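Local coordinates for protein oxidized polyvinyl alcohol hydrolase (Sphingopyxis, PDB 3WLA) that hydrolyses beta-diketones such as 4,6-nonanedione and cleaves oxidized polyvinyl alcohol in the second step of polyvinyl alcohol degradation, at residues V38-S43 / G79-S84. Residues are numbered along the deposited sequence; the frame is centred on the assembly and turned at random.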
ATOM      1  N   VAL A  38     -13.644   5.635 -10.067  1.00 28.93           N
ATOM      2  CA  VAL A  38     -15.017   5.668  -9.480  1.00 29.45           C
ATOM      3  C   VAL A  38     -15.113   7.027  -8.815  1.00 29.22           C
ATOM      4  O   VAL A  38     -14.739   7.185  -7.662  1.00 28.47           O
ATOM      5  CB  VAL A  38     -15.229   4.559  -8.409  1.00 27.79           C
ATOM      6  CG1 VAL A  38     -16.721   4.478  -8.021  1.00 29.14           C
ATOM      7  CG2 VAL A  38     -14.779   3.195  -8.967  1.00 28.58           C
ATOM      8  N   PRO A  39     -15.599   8.053  -9.540  1.00 30.73           N
ATOM      9  CA  PRO A  39     -15.683   9.379  -8.915  1.00 29.92           C
ATOM     10  C   PRO A  39     -16.773   9.528  -7.872  1.00 29.04           C
ATOM     11  O   PRO A  39     -17.729   8.782  -7.846  1.00 30.61           O
ATOM     12  CB  PRO A  39     -15.895  10.306 -10.109  1.00 31.18           C
ATOM     13  CG  PRO A  39     -16.825   9.517 -10.967  1.00 31.01           C
ATOM     14  CD  PRO A  39     -16.226   8.053 -10.870  1.00 30.76           C
ATOM     15  N   PRO A  40     -16.624  10.491  -6.955  1.00 30.31           N
ATOM     16  CA  PRO A  40     -17.642  10.726  -5.905  1.00 30.51           C
ATOM     17  C   PRO A  40     -18.796  11.492  -6.592  1.00 32.26           C
ATOM     18  O   PRO A  40     -18.587  12.054  -7.689  1.00 29.42           O
ATOM     19  CB  PRO A  40     -16.886  11.593  -4.919  1.00 30.34           C
ATOM     20  CG  PRO A  40     -16.006  12.414  -5.830  1.00 29.09           C
ATOM     21  CD  PRO A  40     -15.486  11.418  -6.829  1.00 27.79           C
ATOM     22  N   LYS A  41     -19.995  11.516  -6.013  1.00 36.21           N
ATOM     23  CA  LYS A  41     -21.079  12.287  -6.660  1.00 39.72           C
ATOM     24  C   LYS A  41     -20.789  13.807  -6.722  1.00 40.34           C
ATOM     25  O   LYS A  41     -21.180  14.458  -7.675  1.00 39.76           O
ATOM     26  CB  LYS A  41     -22.450  12.025  -6.006  1.00 43.74           C
ATOM     27  CG  LYS A  41     -22.569  12.192  -4.481  1.00 48.10           C
ATOM     28  CD  LYS A  41     -24.041  11.915  -4.006  1.00 51.11           C
ATOM     29  CE  LYS A  41     -24.144  11.419  -2.526  1.00 53.21           C
ATOM     30  NZ  LYS A  41     -23.809   9.939  -2.329  1.00 54.22           N
ATOM     31  N   ASP A  42     -20.079  14.365  -5.739  1.00 40.24           N
ATOM     32  CA  ASP A  42     -19.727  15.802  -5.754  1.00 41.48           C
ATOM     33  C   ASP A  42     -18.270  15.985  -5.291  1.00 42.82           C
ATOM     34  O   ASP A  42     -17.888  15.407  -4.283  1.00 42.93           O
ATOM     35  CB  ASP A  42     -20.660  16.597  -4.812  1.00 41.35           C
ATOM     36  CG  ASP A  42     -22.131  16.396  -5.149  1.00 40.97           C
ATOM     37  OD1 ASP A  42     -22.594  16.985  -6.155  1.00 36.17           O
ATOM     38  OD2 ASP A  42     -22.799  15.628  -4.423  1.00 40.92           O
ATOM     39  N   SER A  43     -17.467  16.755  -6.035  1.00 44.41           N
ATOM     40  CA  SER A  43     -16.054  17.008  -5.686  1.00 47.66           C
ATOM     41  C   SER A  43     -16.041  18.441  -5.202  1.00 49.19           C
ATOM     42  O   SER A  43     -15.510  19.331  -5.911  1.00 50.62           O
ATOM     43  CB  SER A  43     -15.104  16.963  -6.905  1.00 48.21           C
ATOM     44  OG  SER A  43     -15.438  16.008  -7.898  1.00 49.24           O
ATOM     45  N   GLY A  79     -17.756  10.674  -0.627  1.00 24.86           N
ATOM     46  CA  GLY A  79     -16.977  11.801  -1.065  1.00 24.68           C
ATOM     47  C   GLY A  79     -15.581  11.557  -1.557  1.00 24.65           C
ATOM     48  O   GLY A  79     -14.902  12.493  -1.946  1.00 22.48           O
ATOM     49  N   TYR A  80     -15.148  10.306  -1.520  1.00 23.78           N
ATOM     50  CA  TYR A  80     -13.799   9.994  -1.988  1.00 24.86           C
ATOM     51  C   TYR A  80     -13.742   9.654  -3.464  1.00 26.15           C
ATOM     52  O   TYR A  80     -14.646   8.957  -3.982  1.00 26.33           O
ATOM     53  CB  TYR A  80     -13.281   8.774  -1.260  1.00 24.56           C
ATOM     54  CG  TYR A  80     -13.038   9.066   0.163  1.00 24.94           C
ATOM     55  CD1 TYR A  80     -11.827   9.609   0.555  1.00 25.40           C
ATOM     56  CD2 TYR A  80     -14.030   8.872   1.112  1.00 25.88           C
ATOM     57  CE1 TYR A  80     -11.605   9.978   1.895  1.00 28.34           C
ATOM     58  CE2 TYR A  80     -13.818   9.231   2.431  1.00 26.45           C
ATOM     59  CZ  TYR A  80     -12.594   9.793   2.805  1.00 24.48           C
ATOM     60  OH  TYR A  80     -12.378  10.218   4.113  1.00 30.25           O
ATOM     61  N   MET A  81     -12.709  10.155  -4.141  1.00 24.14           N
ATOM     62  CA  MET A  81     -12.476   9.734  -5.526  1.00 25.94           C
ATOM     63  C   MET A  81     -11.685   8.404  -5.344  1.00 25.59           C
ATOM     64  O   MET A  81     -10.619   8.403  -4.709  1.00 24.28           O
ATOM     65  CB  MET A  81     -11.585  10.744  -6.237  1.00 25.95           C
ATOM     66  CG  MET A  81     -10.863  10.159  -7.436  1.00 28.42           C
ATOM     67  SD  MET A  81     -11.950   9.519  -8.741  1.00 29.33           S
ATOM     68  CE  MET A  81     -12.128  11.047  -9.733  1.00 28.29           C
ATOM     69  N   VAL A  82     -12.190   7.293  -5.872  1.00 25.02           N
ATOM     70  CA  VAL A  82     -11.486   5.990  -5.727  1.00 23.67           C
ATOM     71  C   VAL A  82     -10.853   5.607  -7.094  1.00 25.70           C
ATOM     72  O   VAL A  82     -11.556   5.580  -8.128  1.00 22.97           O
ATOM     73  CB  VAL A  82     -12.510   4.897  -5.297  1.00 22.53           C
ATOM     74  CG1 VAL A  82     -11.840   3.499  -5.048  1.00 20.20           C
ATOM     75  CG2 VAL A  82     -13.221   5.372  -4.023  1.00 21.68           C
ATOM     76  N   ILE A  83      -9.536   5.375  -7.118  1.00 25.49           N
ATOM     77  CA  ILE A  83      -8.878   4.963  -8.367  1.00 25.14           C
ATOM     78  C   ILE A  83      -8.124   3.647  -8.049  1.00 26.74           C
ATOM     79  O   ILE A  83      -7.236   3.630  -7.202  1.00 26.21           O
ATOM     80  CB  ILE A  83      -7.864   6.028  -8.858  1.00 26.46           C
ATOM     81  CG1 ILE A  83      -8.512   7.395  -8.954  1.00 26.49           C
ATOM     82  CG2 ILE A  83      -7.300   5.651 -10.260  1.00 25.43           C
ATOM     83  CD1 ILE A  83      -7.483   8.493  -9.037  1.00 20.97           C
ATOM     84  N   SER A  84      -8.504   2.535  -8.674  1.00 25.44           N
ATOM     85  CA  SER A  84      -7.810   1.280  -8.394  1.00 24.02           C
ATOM     86  C   SER A  84      -7.005   0.918  -9.654  1.00 24.05           C
ATOM     87  O   SER A  84      -7.599   0.785 -10.751  1.00 23.91           O
ATOM     88  CB  SER A  84      -8.809   0.172  -8.079  1.00 23.95           C
ATOM     89  OG  SER A  84      -8.131  -0.972  -7.550  1.00 24.50           O
TER
HETATM   90  O   HOH W   1     -15.911  15.203  -2.102  1.00 32.41           O
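The pyrrolidine ring of Pro-40 turns one face to Tyr-80 O; Met-81 CA lies on the same side, displaced beyond CD, which it meets at 3.7 Å, and Gly-79 C is displaced past the CB end. CB itself lies 3.6 Å from both Gly-79 C and Tyr-80 O. The neighbouring ring, Pro-39, turns away overall and touches through CA and CB, the latter 3.9 Å from the methyl CE of Met-81. Met-81 CG stands anti to the backbone N (chi1 158°); the bend at chi2 brings SD to 3.7 Å from Pro-39 CA, and that at chi3 turns CE against CA and CB of the same residue. Before the prolines, Val-38 and Val-82 form an antiparallel hydrogen-bonded pair. Val-38 N donates to Val-82 O at 2.8 Å, nearly in line with the carbonyl, whereas the return bond from Val-82 N to Val-38 O is longer, 3.1 Å, with the donor tilted 35° from the carbonyl plane. The two valines share one sheet face, CB to CB 4.1 Å. Pro-40, at the next hydrogen-bonding position, has no N-H to give to Tyr-80 O, and the ladder ends; farther on, a water donates to both Asp-42 O and Gly-79 O, bridging the diverging chains. The contact joins the end of strand 31-38 to the start of strand 81-85, antiparallel neighbours in the mixed sheet of this alpha/beta-hydrolase, away from the residues assigned by similarity to the charge relay. Strand 47-53 pairs with the other edge of 81-85; Leu-64 of helix 60-65 packs on Val-82, and Val-145 of helix 133-145 on Met-81, with Trp-149 touching both Met-81 and Pro-39.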